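Copper-containing nitrite reductase (Hyphomicrobium denitrificans 1NES1, PDB 6TFO) probably reduces nitrite to nitric oxide with electrons from a cytochrome c, working as a copper-dependent homotrimer. Local coordinates at residues V167-E172 with D206-H211; L200-G205 with F251-P256. One frame throughout, in Å; residues are numbered along the deposited sequence.

Interaction 1: residues V167-E172 with D206-H211; sequences VRIDLE and DTVELH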
ATOM      1  N   VAL C 167      40.482  24.180 -41.459  1.00 69.08           N
ATOM      2  CA  VAL C 167      39.592  24.992 -40.571  1.00 67.61           C
ATOM      3  C   VAL C 167      39.790  24.528 -39.117  1.00 62.78           C
ATOM      4  O   VAL C 167      39.528  23.345 -38.823  1.00 58.06           O
ATOM      5  CB  VAL C 167      38.112  24.867 -40.994  1.00 66.04           C
ATOM      6  CG1 VAL C 167      37.196  25.739 -40.153  1.00 70.64           C
ATOM      7  CG2 VAL C 167      37.914  25.191 -42.451  1.00 70.44           C
ATOM      8  N   ARG C 168      40.216  25.433 -38.237  1.00 62.49           N
ATOM      9  CA  ARG C 168      40.345  25.167 -36.779  1.00 64.95           C
ATOM     10  C   ARG C 168      38.997  25.465 -36.123  1.00 63.83           C
ATOM     11  O   ARG C 168      38.482  26.589 -36.298  1.00 63.14           O
ATOM     12  CB  ARG C 168      41.435  26.022 -36.128  1.00 62.42           C
ATOM     13  CG  ARG C 168      41.775  25.613 -34.703  1.00 65.85           C
ATOM     14  CD  ARG C 168      42.059  26.799 -33.807  1.00 69.40           C
ATOM     15  NE  ARG C 168      42.187  26.392 -32.414  1.00 67.43           N
ATOM     16  CZ  ARG C 168      43.329  26.247 -31.741  1.00 67.27           C
ATOM     17  NH1 ARG C 168      44.498  26.472 -32.310  1.00 64.82           N
ATOM     18  NH2 ARG C 168      43.294  25.872 -30.477  1.00 69.75           N
ATOM     19  N   ILE C 169      38.445  24.477 -35.419  1.00 61.89           N
ATOM     20  CA  ILE C 169      37.196  24.623 -34.619  1.00 59.34           C
ATOM     21  C   ILE C 169      37.560  24.412 -33.142  1.00 52.99           C
ATOM     22  O   ILE C 169      38.260  23.398 -32.819  1.00 48.72           O
ATOM     23  CB  ILE C 169      36.103  23.657 -35.139  1.00 64.98           C
ATOM     24  CG1 ILE C 169      35.753  23.941 -36.607  1.00 63.93           C
ATOM     25  CG2 ILE C 169      34.870  23.706 -34.243  1.00 66.88           C
ATOM     26  CD1 ILE C 169      34.698  23.033 -37.203  1.00 65.48           C
ATOM     27  N   ASP C 170      37.109  25.331 -32.287  1.00 50.42           N
ATOM     28  CA  ASP C 170      37.292  25.259 -30.815  1.00 57.08           C
ATOM     29  C   ASP C 170      35.947  25.005 -30.141  1.00 55.90           C
ATOM     30  O   ASP C 170      35.077  25.866 -30.261  1.00 54.85           O
ATOM     31  CB  ASP C 170      37.949  26.535 -30.295  1.00 59.49           C
ATOM     32  CG  ASP C 170      39.405  26.562 -30.696  1.00 62.80           C
ATOM     33  OD1 ASP C 170      40.166  25.714 -30.189  1.00 65.20           O
ATOM     34  OD2 ASP C 170      39.741  27.358 -31.583  1.00 70.21           O
ATOM     35  N   LEU C 171      35.815  23.862 -29.465  1.00 55.45           N
ATOM     36  CA  LEU C 171      34.666  23.521 -28.587  1.00 51.14           C
ATOM     37  C   LEU C 171      35.141  23.430 -27.133  1.00 52.98           C
ATOM     38  O   LEU C 171      36.242  22.870 -26.893  1.00 54.37           O
ATOM     39  CB  LEU C 171      34.064  22.188 -29.035  1.00 47.83           C
ATOM     40  CG  LEU C 171      33.359  22.202 -30.387  1.00 47.23           C
ATOM     41  CD1 LEU C 171      32.950  20.784 -30.771  1.00 44.98           C
ATOM     42  CD2 LEU C 171      32.167  23.162 -30.390  1.00 42.52           C
ATOM     43  N   GLU C 172      34.327  23.950 -26.210  1.00 49.33           N
ATOM     44  CA  GLU C 172      34.517  23.816 -24.744  1.00 51.00           C
ATOM     45  C   GLU C 172      33.287  23.136 -24.132  1.00 51.84           C
ATOM     46  O   GLU C 172      32.153  23.643 -24.328  1.00 50.61           O
ATOM     47  CB  GLU C 172      34.758  25.179 -24.095  1.00 57.07           C
ATOM     48  CG  GLU C 172      35.315  25.071 -22.686  1.00 63.33           C
ATOM     49  CD  GLU C 172      35.365  26.361 -21.884  1.00 64.51           C
ATOM     50  OE1 GLU C 172      36.012  26.345 -20.815  1.00 70.84           O
ATOM     51  OE2 GLU C 172      34.730  27.365 -22.304  1.00 61.87           O
ATOM     52  N   ASP C 206      37.291  20.249 -46.911  1.00 54.53           N
ATOM     53  CA  ASP C 206      37.983  20.931 -45.784  1.00 52.15           C
ATOM     54  C   ASP C 206      38.630  19.895 -44.852  1.00 55.32           C
ATOM     55  O   ASP C 206      38.101  18.770 -44.730  1.00 48.20           O
ATOM     56  CB  ASP C 206      37.044  21.836 -44.992  1.00 48.04           C
ATOM     57  CG  ASP C 206      36.770  23.165 -45.661  1.00 48.28           C
ATOM     58  OD1 ASP C 206      37.459  23.456 -46.629  1.00 54.44           O
ATOM     59  OD2 ASP C 206      35.868  23.897 -45.198  1.00 48.09           O
ATOM     60  N   THR C 207      39.760  20.269 -44.252  1.00 59.41           N
ATOM     61  CA  THR C 207      40.420  19.536 -43.140  1.00 64.03           C
ATOM     62  C   THR C 207      40.078  20.276 -41.838  1.00 60.61           C
ATOM     63  O   THR C 207      40.407  21.478 -41.730  1.00 62.97           O
ATOM     64  CB  THR C 207      41.919  19.369 -43.435  1.00 65.36           C
ATOM     65  OG1 THR C 207      42.018  18.339 -44.419  1.00 60.14           O
ATOM     66  CG2 THR C 207      42.748  18.969 -42.233  1.00 67.32           C
ATOM     67  N   VAL C 208      39.391  19.601 -40.914  1.00 62.66           N
ATOM     68  CA  VAL C 208      38.907  20.187 -39.625  1.00 58.25           C
ATOM     69  C   VAL C 208      39.926  19.828 -38.543  1.00 57.87           C
ATOM     70  O   VAL C 208      40.207  18.604 -38.360  1.00 56.24           O
ATOM     71  CB  VAL C 208      37.482  19.715 -39.267  1.00 55.21           C
ATOM     72  CG1 VAL C 208      37.080  20.136 -37.866  1.00 53.87           C
ATOM     73  CG2 VAL C 208      36.451  20.203 -40.286  1.00 52.42           C
ATOM     74  N   GLU C 209      40.520  20.865 -37.944  1.00 55.96           N
ATOM     75  CA  GLU C 209      41.429  20.793 -36.774  1.00 58.09           C
ATOM     76  C   GLU C 209      40.588  21.134 -35.547  1.00 57.59           C
ATOM     77  O   GLU C 209      40.379  22.342 -35.270  1.00 60.31           O
ATOM     78  CB  GLU C 209      42.604  21.759 -36.922  1.00 58.53           C
ATOM     79  CG  GLU C 209      43.536  21.803 -35.724  1.00 60.26           C
ATOM     80  CD  GLU C 209      44.570  22.912 -35.817  1.00 62.72           C
ATOM     81  OE1 GLU C 209      44.787  23.622 -34.823  1.00 60.59           O
ATOM     82  OE2 GLU C 209      45.135  23.084 -36.906  1.00 77.52           O
ATOM     83  N   LEU C 210      40.070  20.100 -34.885  1.00 57.58           N
ATOM     84  CA  LEU C 210      39.135  20.262 -33.748  1.00 60.19           C
ATOM     85  C   LEU C 210      39.905  20.243 -32.437  1.00 57.34           C
ATOM     86  O   LEU C 210      40.579  19.228 -32.164  1.00 49.73           O
ATOM     87  CB  LEU C 210      38.094  19.151 -33.721  1.00 59.11           C
ATOM     88  CG  LEU C 210      37.071  19.387 -32.618  1.00 63.01           C
ATOM     89  CD1 LEU C 210      35.863  20.142 -33.156  1.00 61.07           C
ATOM     90  CD2 LEU C 210      36.686  18.076 -31.978  1.00 66.19           C
ATOM     91  N   HIS C 211      39.761  21.319 -31.668  1.00 55.60           N
ATOM     92  CA  HIS C 211      40.233  21.428 -30.267  1.00 58.78           C
ATOM     93  C   HIS C 211      39.019  21.293 -29.342  1.00 60.10           C
ATOM     94  O   HIS C 211      38.109  22.151 -29.451  1.00 65.98           O
ATOM     95  CB  HIS C 211      40.964  22.755 -30.083  1.00 58.95           C
ATOM     96  CG  HIS C 211      42.288  22.799 -30.764  1.00 63.85           C
ATOM     97  ND1 HIS C 211      43.482  22.789 -30.060  1.00 67.56           N
ATOM     98  CD2 HIS C 211      42.620  22.832 -32.071  1.00 62.12           C
ATOM     99  CE1 HIS C 211      44.489  22.831 -30.908  1.00 62.60           C
ATOM    100  NE2 HIS C 211      43.985  22.861 -32.148  1.00 59.78           N
TER
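Strands 167-172 and 207-211 run parallel, side by side, in one sheet of a cupredoxin domain, where Arg168 of the first lies over His211 of the second. Five backbone hydrogen bonds zip the pair together, starting with Val167 N to Thr207 O (2.7 Å) and ending with Leu171 N to His211 O (2.9 Å). On one face the Arg168 guanidinium stacks flat on the His211 imidazole, centres 3.5 Å apart and planes at 15°, with NH2 over the middle of the ring. Asp170 grips the guanidinium side-on and fixes its rotation: OD1 takes both NE and NH2 in the guanidinium plane, and Asp170 OD2 lies 2.8 Å from Arg168 NE. The ring is held too: His211 NE2 donates to the anti lone pair of Glu209 OE1 (2.9 Å), and ND1 is hydrogen-bonded to Glu246 OE1 on the neighbouring strand 246-252. Glu209 OE1 also forms a long salt bridge with Arg168 NH1 (3.8 Å), well out of the guanidinium plane. The opposite face is apolar, Ile169 CD1 meeting Val208 CG1 at 3.8 Å and Leu210 CD1 touching both Ile169 and Leu171. An alanine at His211 would probably leave the Arg168 guanidinium without its stacking surface and Glu209 and Glu246 without the ring nitrogens they hold. With a carboxylate at each nitrogen, the imidazole is probably favoured in its protonated form, although the stacked arginine would work against it.

Interaction 2: residues L200-G205 with F251-P256; sequences LRVRVG and FKALVP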
ATOM      1  N   LEU C 200      28.428  24.484 -36.645  1.00 45.51           N
ATOM      2  CA  LEU C 200      29.715  24.338 -37.364  1.00 49.67           C
ATOM      3  C   LEU C 200      29.420  24.254 -38.867  1.00 54.97           C
ATOM      4  O   LEU C 200      28.546  23.463 -39.279  1.00 47.74           O
ATOM      5  CB  LEU C 200      30.437  23.093 -36.852  1.00 48.85           C
ATOM      6  CG  LEU C 200      30.606  23.020 -35.337  1.00 49.80           C
ATOM      7  CD1 LEU C 200      31.298  21.720 -34.941  1.00 51.78           C
ATOM      8  CD2 LEU C 200      31.388  24.225 -34.822  1.00 49.25           C
ATOM      9  N   ARG C 201      30.095  25.098 -39.645  1.00 58.77           N
ATOM     10  CA  ARG C 201      29.860  25.279 -41.104  1.00 51.93           C
ATOM     11  C   ARG C 201      31.220  25.207 -41.800  1.00 47.27           C
ATOM     12  O   ARG C 201      32.084  26.072 -41.538  1.00 46.11           O
ATOM     13  CB  ARG C 201      29.154  26.612 -41.369  1.00 51.65           C
ATOM     14  CG  ARG C 201      28.439  26.664 -42.710  1.00 53.19           C
ATOM     15  CD  ARG C 201      27.443  27.803 -42.758  1.00 54.27           C
ATOM     16  NE  ARG C 201      26.580  27.738 -43.938  1.00 50.56           N
ATOM     17  CZ  ARG C 201      25.372  28.297 -44.036  1.00 46.78           C
ATOM     18  NH1 ARG C 201      24.834  28.948 -43.018  1.00 43.99           N
ATOM     19  NH2 ARG C 201      24.692  28.174 -45.156  1.00 49.64           N
ATOM     20  N   VAL C 202      31.420  24.159 -42.581  1.00 42.98           N
ATOM     21  CA  VAL C 202      32.632  23.958 -43.411  1.00 46.32           C
ATOM     22  C   VAL C 202      32.192  23.616 -44.845  1.00 52.56           C
ATOM     23  O   VAL C 202      30.960  23.512 -45.123  1.00 52.49           O
ATOM     24  CB  VAL C 202      33.529  22.871 -42.790  1.00 46.51           C
ATOM     25  CG1 VAL C 202      33.984  23.280 -41.395  1.00 45.57           C
ATOM     26  CG2 VAL C 202      32.860  21.495 -42.781  1.00 47.93           C
ATOM     27  N   ARG C 203      33.172  23.496 -45.741  1.00 56.43           N
ATOM     28  CA  ARG C 203      32.980  23.126 -47.160  1.00 52.81           C
ATOM     29  C   ARG C 203      33.479  21.685 -47.297  1.00 50.24           C
ATOM     30  O   ARG C 203      34.477  21.360 -46.631  1.00 50.88           O
ATOM     31  CB  ARG C 203      33.746  24.150 -47.998  1.00 59.81           C
ATOM     32  CG  ARG C 203      33.779  23.847 -49.485  1.00 70.43           C
ATOM     33  CD  ARG C 203      35.064  24.389 -50.094  1.00 82.99           C
ATOM     34  NE  ARG C 203      34.964  24.471 -51.545  1.00 81.69           N
ATOM     35  CZ  ARG C 203      35.130  23.444 -52.381  1.00 82.98           C
ATOM     36  NH1 ARG C 203      35.462  22.240 -51.939  1.00 83.81           N
ATOM     37  NH2 ARG C 203      34.991  23.632 -53.678  1.00 96.39           N
ATOM     38  N   VAL C 204      32.817  20.834 -48.086  1.00 50.46           N
ATOM     39  CA  VAL C 204      33.340  19.464 -48.370  1.00 49.59           C
ATOM     40  C   VAL C 204      34.789  19.612 -48.845  1.00 55.83           C
ATOM     41  O   VAL C 204      35.110  20.645 -49.505  1.00 57.59           O
ATOM     42  CB  VAL C 204      32.476  18.667 -49.364  1.00 51.62           C
ATOM     43  CG1 VAL C 204      32.408  19.306 -50.756  1.00 51.86           C
ATOM     44  CG2 VAL C 204      32.931  17.211 -49.437  1.00 51.89           C
ATOM     45  N   GLY C 205      35.639  18.644 -48.494  1.00 54.08           N
ATOM     46  CA  GLY C 205      37.084  18.680 -48.796  1.00 54.91           C
ATOM     47  C   GLY C 205      37.896  19.364 -47.711  1.00 54.61           C
ATOM     48  O   GLY C 205      39.093  19.046 -47.613  1.00 67.46           O
ATOM     49  N   PHE C 251      40.238  15.825 -38.875  1.00 51.87           N
ATOM     50  CA  PHE C 251      39.451  14.918 -39.755  1.00 57.59           C
ATOM     51  C   PHE C 251      39.044  15.674 -41.027  1.00 57.68           C
ATOM     52  O   PHE C 251      38.875  16.916 -40.978  1.00 56.76           O
ATOM     53  CB  PHE C 251      38.271  14.323 -38.971  1.00 55.73           C
ATOM     54  CG  PHE C 251      37.150  15.291 -38.683  1.00 54.61           C
ATOM     55  CD1 PHE C 251      37.218  16.167 -37.611  1.00 57.62           C
ATOM     56  CD2 PHE C 251      36.034  15.348 -39.502  1.00 54.64           C
ATOM     57  CE1 PHE C 251      36.190  17.062 -37.349  1.00 55.98           C
ATOM     58  CE2 PHE C 251      35.014  16.250 -39.250  1.00 53.22           C
ATOM     59  CZ  PHE C 251      35.083  17.097 -38.162  1.00 57.04           C
ATOM     60  N   LYS C 252      38.924  14.951 -42.142  1.00 61.40           N
ATOM     61  CA  LYS C 252      38.519  15.512 -43.458  1.00 64.70           C
ATOM     62  C   LYS C 252      36.998  15.405 -43.566  1.00 58.57           C
ATOM     63  O   LYS C 252      36.474  14.326 -43.297  1.00 53.36           O
ATOM     64  CB  LYS C 252      39.239  14.812 -44.622  1.00 73.65           C
ATOM     65  CG  LYS C 252      40.280  15.658 -45.355  1.00 78.84           C
ATOM     66  CD  LYS C 252      41.608  14.949 -45.614  1.00 84.07           C
ATOM     67  CE  LYS C 252      41.528  13.814 -46.618  1.00 90.21           C
ATOM     68  NZ  LYS C 252      41.983  14.227 -47.973  1.00 96.03           N
ATOM     69  N   ALA C 253      36.341  16.513 -43.899  1.00 56.94           N
ATOM     70  CA  ALA C 253      34.905  16.572 -44.235  1.00 59.28           C
ATOM     71  C   ALA C 253      34.706  15.978 -45.638  1.00 61.62           C
ATOM     72  O   ALA C 253      34.712  16.738 -46.607  1.00 67.98           O
ATOM     73  CB  ALA C 253      34.410  17.999 -44.127  1.00 55.59           C
ATOM     74  N   LEU C 254      34.557  14.655 -45.727  1.00 60.98           N
ATOM     75  CA  LEU C 254      34.514  13.900 -47.004  1.00 60.27           C
ATOM     76  C   LEU C 254      33.139  14.007 -47.659  1.00 61.83           C
ATOM     77  O   LEU C 254      33.063  13.754 -48.862  1.00 68.11           O
ATOM     78  CB  LEU C 254      34.826  12.424 -46.748  1.00 63.98           C
ATOM     79  CG  LEU C 254      36.225  12.120 -46.225  1.00 65.90           C
ATOM     80  CD1 LEU C 254      36.405  10.628 -45.974  1.00 64.67           C
ATOM     81  CD2 LEU C 254      37.296  12.639 -47.181  1.00 69.19           C
ATOM     82  N   VAL C 255      32.079  14.285 -46.908  1.00 58.05           N
ATOM     83  CA  VAL C 255      30.695  14.129 -47.448  1.00 53.02           C
ATOM     84  C   VAL C 255      29.873  15.354 -47.103  1.00 54.07           C
ATOM     85  O   VAL C 255      29.839  15.764 -45.955  1.00 55.51           O
ATOM     86  CB  VAL C 255      30.019  12.864 -46.914  1.00 50.27           C
ATOM     87  CG1 VAL C 255      28.648  12.686 -47.545  1.00 49.55           C
ATOM     88  CG2 VAL C 255      30.903  11.636 -47.115  1.00 49.21           C
ATOM     89  N   PRO C 256      29.211  15.988 -48.092  1.00 54.42           N
ATOM     90  CA  PRO C 256      28.297  17.084 -47.810  1.00 50.47           C
ATOM     91  C   PRO C 256      27.024  16.520 -47.171  1.00 49.45           C
ATOM     92  O   PRO C 256      26.634  15.394 -47.479  1.00 50.48           O
ATOM     93  CB  PRO C 256      27.967  17.701 -49.178  1.00 50.32           C
ATOM     94  CG  PRO C 256      28.868  16.996 -50.166  1.00 49.74           C
ATOM     95  CD  PRO C 256      29.273  15.685 -49.530  1.00 52.10           C
TER
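Val204 reaches across to the bend at Ala253-Pro256 with one methyl, CG2, which does most of the touching. That methyl lies 3.4 Å from Ala253 O and 3.5 Å from Leu254 O, so two carbonyl oxygens meet it, while the CD of Pro256 packs against it at 4.0 Å. Pro256 CG comes nearly as close to the CB and CG2 of Val204, and the pyrrolidine thus sits against the branch point of the valine as well as its methyl. The first torsion explains the choice of branch: CG2 stands anti to the backbone N, and CG1 takes the crowded position between N and the carbonyl carbon (chi1 63°). Ala253 directs its CB toward segment 200-205, where it meets Val202 CG2 at 4.1 Å and, a little farther off, the carbonyl oxygen of Arg203. Both segments leave their strands here, 200-203 and 246-252 giving way to turns that bridge the two sheets of a cupredoxin beta sandwich, and Ala253 is the centre of an inverse gamma turn. The single hydrogen bond between the segments is Gly205 N to Ala253 O, 2.8 Å long and fairly straight at 161° at the hydrogen. The same oxygen receives a CA-H...O contact from Val204 CA, so it is approached by the backbone of two successive residues as well as by the valine methyl. Gly205, at a positive phi of 89°, takes a conformation that residues with a side chain seldom adopt. Behind the contact, Val202 and Ala253 both rest on Val282 of strand 277-283. On the far side of segment 251-256, Phe251 pairs with an antiparallel strand of a neighbouring subunit, and Leu254 packs on Asp409 of that subunit.

In the fold
The two contacts lie with their centres about 11 Å apart and share a run of chain: residues 200-205 lead directly into 206-211, which pairs on one side with 167-172 and on the other with strand 246-252. Interaction 2 thus lies where strand 207-214 begins and strand 246-252 ends. They meet through probable hydrogen bonds, Val208 N to Phe251 O at 2.7 Å and Asp206 O to Ala253 N at 3.0 Å, and through packing of Ile169 CG2 on Leu200 CD2 at 3.6 Å. Neither holds a copper ligand: the Leu171 side chain is about 11 Å from a bound copper ion, and that of Val255 about 10 Å from the side chain of His227, a copper ligand.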